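Local structure of putative c-1-tetrahydrofolate synthase, cytoplasmic (4A26) at the interface of chains A and B. The protein catalyses the oxidation of N5,N10-methylenetetrahydrofolate and the hydrolysis of the resulting methenyl compound in one-carbon metabolism, working as a homodimer. Sequence-based numbering; all coordinates share one arbitrary frame. Chains: chain A/B, Putative c-1-tetrahydrofolate synthase, cytoplasmic.

Contact 1: the interface of chains A and B. Residues chain A 137, 140; chain B 112, 115, 127, 129, 132, 175.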
loop_
_atom_site.group_PDB
_atom_site.type_symbol
_atom_site.label_atom_id
_atom_site.label_comp_id
_atom_site.label_asym_id
_atom_site.label_seq_id
_atom_site.Cartn_x
_atom_site.Cartn_y
_atom_site.Cartn_z
ATOM N N TYR A 137 -4.414 -0.970 -2.953
ATOM C CA TYR A 137 -5.396 -0.282 -3.797
ATOM C C TYR A 137 -6.820 -0.549 -3.298
ATOM O O TYR A 137 -7.372 -1.629 -3.522
ATOM C CB TYR A 137 -5.244 -0.744 -5.256
ATOM C CG TYR A 137 -5.420 0.341 -6.297
ATOM C CD1 TYR A 137 -4.410 1.269 -6.535
ATOM C CD2 TYR A 137 -6.579 0.424 -7.064
ATOM C CE1 TYR A 137 -4.554 2.259 -7.499
ATOM C CE2 TYR A 137 -6.732 1.412 -8.033
ATOM C CZ TYR A 137 -5.715 2.326 -8.244
ATOM O OH TYR A 137 -5.853 3.307 -9.201
ATOM N N ARG A 140 -9.614 -2.882 -5.245
ATOM C CA ARG A 140 -9.060 -3.945 -6.081
ATOM C C ARG A 140 -8.459 -5.032 -5.210
ATOM O O ARG A 140 -8.034 -4.770 -4.084
ATOM C CB ARG A 140 -7.992 -3.396 -7.033
ATOM C CG ARG A 140 -8.550 -2.527 -8.152
ATOM C CD ARG A 140 -7.486 -2.168 -9.184
ATOM N NE ARG A 140 -7.127 -3.300 -10.040
ATOM C CZ ARG A 140 -6.461 -3.206 -11.194
ATOM N NH1 ARG A 140 -6.067 -2.022 -11.664
ATOM N NH2 ARG A 140 -6.189 -4.306 -11.891
ATOM N N ASN B 112 -10.225 0.696 -14.052
ATOM C CA ASN B 112 -8.997 -0.037 -13.732
ATOM C C ASN B 112 -8.226 -0.464 -14.976
ATOM O O ASN B 112 -7.032 -0.189 -15.101
ATOM C CB ASN B 112 -9.319 -1.278 -12.884
ATOM C CG ASN B 112 -9.913 -0.929 -11.529
ATOM O OD1 ASN B 112 -9.789 0.199 -11.046
ATOM N ND2 ASN B 112 -10.559 -1.905 -10.906
ATOM N N ILE B 115 -6.804 2.591 -16.945
ATOM C CA ILE B 115 -5.623 3.139 -16.279
ATOM C C ILE B 115 -4.415 2.218 -16.461
ATOM O O ILE B 115 -3.292 2.690 -16.635
ATOM C CB ILE B 115 -5.887 3.390 -14.771
ATOM C CG1 ILE B 115 -6.861 4.559 -14.603
ATOM C CG2 ILE B 115 -4.586 3.674 -14.025
ATOM C CD1 ILE B 115 -7.072 4.988 -13.171
ATOM N N LEU B 127 -1.386 6.359 -10.334
ATOM C CA LEU B 127 -2.563 5.505 -10.134
ATOM C C LEU B 127 -2.345 4.046 -10.539
ATOM O O LEU B 127 -3.181 3.193 -10.242
ATOM C CB LEU B 127 -3.753 6.079 -10.911
ATOM C CG LEU B 127 -4.240 7.451 -10.439
ATOM C CD1 LEU B 127 -5.148 8.083 -11.479
ATOM C CD2 LEU B 127 -4.948 7.333 -9.097
ATOM N N PRO B 129 -0.993 0.421 -10.094
ATOM C CA PRO B 129 -0.593 -0.386 -8.940
ATOM C C PRO B 129 0.923 -0.492 -8.746
ATOM O O PRO B 129 1.397 -0.467 -7.612
ATOM C CB PRO B 129 -1.189 -1.755 -9.255
ATOM C CG PRO B 129 -2.399 -1.450 -10.056
ATOM C CD PRO B 129 -2.072 -0.225 -10.864
ATOM N N VAL B 132 1.792 2.564 -7.013
ATOM C CA VAL B 132 1.255 2.517 -5.656
ATOM C C VAL B 132 2.150 1.640 -4.784
ATOM O O VAL B 132 2.445 1.988 -3.634
ATOM C CB VAL B 132 -0.193 1.977 -5.621
ATOM C CG1 VAL B 132 -0.674 1.821 -4.181
ATOM C CG2 VAL B 132 -1.129 2.898 -6.404
ATOM N N ASN B 175 -7.543 6.053 -2.576
ATOM C CA ASN B 175 -6.336 5.817 -3.371
ATOM C C ASN B 175 -5.673 7.117 -3.817
ATOM O O ASN B 175 -4.459 7.155 -4.039
ATOM C CB ASN B 175 -6.659 4.971 -4.606
ATOM C CG ASN B 175 -7.209 3.599 -4.255
ATOM O OD1 ASN B 175 -6.939 3.055 -3.181
ATOM N ND2 ASN B 175 -7.988 3.031 -5.168
#

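Contact 2: the interface of chains A and B. Residues chain A 191-193; chain B 193-195, 207.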
loop_
_atom_site.group_PDB
_atom_site.type_symbol
_atom_site.label_atom_id
_atom_site.label_comp_id
_atom_site.label_asym_id
_atom_site.label_seq_id
_atom_site.Cartn_x
_atom_site.Cartn_y
_atom_site.Cartn_z
ATOM N N THR A 191 -9.708 -0.421 12.374
ATOM C CA THR A 191 -9.043 0.865 12.307
ATOM C C THR A 191 -7.622 0.642 12.803
ATOM O O THR A 191 -7.416 0.230 13.942
ATOM C CB THR A 191 -9.796 1.925 13.120
ATOM O OG1 THR A 191 -11.148 2.000 12.646
ATOM C CG2 THR A 191 -9.145 3.280 12.967
ATOM N N VAL A 192 -6.649 0.884 11.922
ATOM C CA VAL A 192 -5.282 0.413 12.135
ATOM C C VAL A 192 -4.296 1.542 12.429
ATOM O O VAL A 192 -4.324 2.588 11.781
ATOM C CB VAL A 192 -4.776 -0.381 10.913
ATOM C CG1 VAL A 192 -3.520 -1.186 11.270
ATOM C CG2 VAL A 192 -5.876 -1.303 10.374
ATOM N N THR A 193 -3.433 1.309 13.418
ATOM C CA THR A 193 -2.292 2.177 13.709
ATOM C C THR A 193 -0.999 1.369 13.615
ATOM O O THR A 193 -0.880 0.302 14.227
ATOM C CB THR A 193 -2.379 2.748 15.126
ATOM O OG1 THR A 193 -3.674 3.322 15.332
ATOM C CG2 THR A 193 -1.306 3.797 15.345
ATOM N N THR B 193 -2.623 6.760 12.168
ATOM C CA THR B 193 -3.837 5.967 12.231
ATOM C C THR B 193 -4.757 6.446 11.108
ATOM O O THR B 193 -4.960 7.646 10.950
ATOM C CB THR B 193 -4.551 6.121 13.589
ATOM O OG1 THR B 193 -3.651 5.780 14.657
ATOM C CG2 THR B 193 -5.775 5.218 13.655
ATOM N N ILE B 194 -5.295 5.509 10.328
ATOM C CA ILE B 194 -6.186 5.827 9.212
ATOM C C ILE B 194 -7.639 5.538 9.599
ATOM O O ILE B 194 -8.011 4.375 9.812
ATOM C CB ILE B 194 -5.823 4.996 7.963
ATOM C CG1 ILE B 194 -4.395 5.319 7.498
ATOM C CG2 ILE B 194 -6.816 5.253 6.830
ATOM C CD1 ILE B 194 -3.853 4.335 6.466
ATOM N N VAL B 195 -8.445 6.597 9.687
ATOM C CA VAL B 195 -9.876 6.487 9.984
ATOM C C VAL B 195 -10.672 6.388 8.681
ATOM O O VAL B 195 -10.274 6.941 7.659
ATOM C CB VAL B 195 -10.376 7.695 10.822
ATOM C CG1 VAL B 195 -11.896 7.666 10.979
ATOM C CG2 VAL B 195 -9.708 7.710 12.189
ATOM N N TYR B 207 -9.087 8.979 18.611
ATOM C CA TYR B 207 -7.851 9.094 17.840
ATOM C C TYR B 207 -7.492 10.556 17.616
ATOM O O TYR B 207 -6.325 10.927 17.715
ATOM C CB TYR B 207 -7.962 8.390 16.487
ATOM C CG TYR B 207 -7.926 6.881 16.561
ATOM C CD1 TYR B 207 -6.834 6.212 17.108
ATOM C CD2 TYR B 207 -8.972 6.122 16.056
ATOM C CE1 TYR B 207 -6.799 4.823 17.169
ATOM C CE2 TYR B 207 -8.947 4.738 16.110
ATOM C CZ TYR B 207 -7.863 4.092 16.663
ATOM O OH TYR B 207 -7.857 2.715 16.705
HETATM O O HOH W 1 -7.369 1.837 9.313
#

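Contact 1: the interface of chains A and B
The ring of A:Tyr137 packs against B:Leu127, B:Val132 and B:Asn175, and A:Arg140 lies alongside B:Asn112. Two stacks of flat groups cross the contact. The amide of B:Asn175 lies over one face of the tyrosine ring, its ND2 3.4 Å above the plane and displaced toward the rim, with the two planes 30° apart. A second, flatter stack pairs the guanidinium of A:Arg140 with the B:Asn112 amide: the planes are 11° apart and the side chains run past each other in opposite directions. The arginine chain is extended through chi2 and bends at chi3 (73°), which swings the guanidinium over CB of B:Asn112. CD of A:Arg140, the methylene before NE, lies 3.6 Å from the amide carbon CG of B:Asn112.

Apolar contact comes from B:Val132, whose CG2 methyl meets the ring edge in plane, 3.7 Å from CE1 of A:Tyr137. The side chains of B:Leu127 and B:Ile115 approach near the phenol end.

Polar contact is modest: the phenol OH of A:Tyr137 gives a hydrogen bond to the backbone O of B:Leu127, 2.9 Å away. This O lies beside the C-O bond, out of the ring plane and opposite the B:Asn175 amide, making the bond weak. Face, edge and hydroxyl of the tyrosine thus all meet chain B, which probably fixes the ring's position. The site ties a loop of one subunit to helices 111-116 and 129-136 and the loops holding B:Leu127 and B:Asn175, helping hold the homodimer together.

Contact 2: the interface of chains A and B
This is an antiparallel strand-to-strand interface on the two-fold axis of the homodimer, where strand 191-195 of each NAD(P)-binding domain, a Rossmann-type fold, meets its counterpart and joins the two subunits edge to edge. The pairing is defined by two bridges: A:Val192 faces B:Ile194, and A:Thr193 faces its own symmetry mate, B:Thr193, which places the axis close to the threonine pair.

Direct backbone bonding is slight. The amide N of B:Ile194 donates to the carbonyl O of A:Val192 at 3.4 Å, a weak bond despite an angle of 158° at the hydrogen. A water completes the pairing on the other backbone groups of the same two residues: it lies 2.9 Å from N of A:Val192 and 2.7 Å from O of B:Ile194. That N of A:Val192 and O of B:Ile194 are 4.3 Å apart, too far for a direct bond, so the strands are joined partly through solvent and are somewhat wide for a regular sheet at this point.

A side-chain bond forms at the self-paired position. The hydroxyls OG1 of A:Thr193 and B:Thr193 are 2.5 Å apart; each can donate or accept, and the direction is not determined. Both threonines have OG1 beside the backbone N and anti to the carbonyl carbon (chi1 -50° and -56°), the matching rotation that turns the two hydroxyls toward each other.

Apolar packing flanks this pair. CG2 of A:Thr191 lies 3.5 Å from CE2 of B:Tyr207, beyond the ring's rim but above its plane, as the two side chains pass in opposite directions. Within chain B, the CG2 methyl of B:Thr193 sits over the centre of the same ring face, 3.6 Å above its plane, so the tyrosine of helix 201-209 backs the strand residue. That methyl of B:Thr193 also lies 3.9 Å from CG2 of A:Thr191.

Contact 1 and contact 2 belong to the same two-fold interface, with their C-alpha centres about 21 Å apart, and they have no residue in common. Their elements differ as well: contact 1 is built from loops and helices, contact 2 from paired strands 191-195 with helix 201-209. Contact 2 lies at the symmetry axis, where A:Thr193 meets B:Thr193; contact 1 lies to one side of the axis, with its twin on the other, and the A:Val192 and B:Ile194 pair of contact 2 is likewise repeated. Such separated attachments probably restrict how the subunits can rotate against each other.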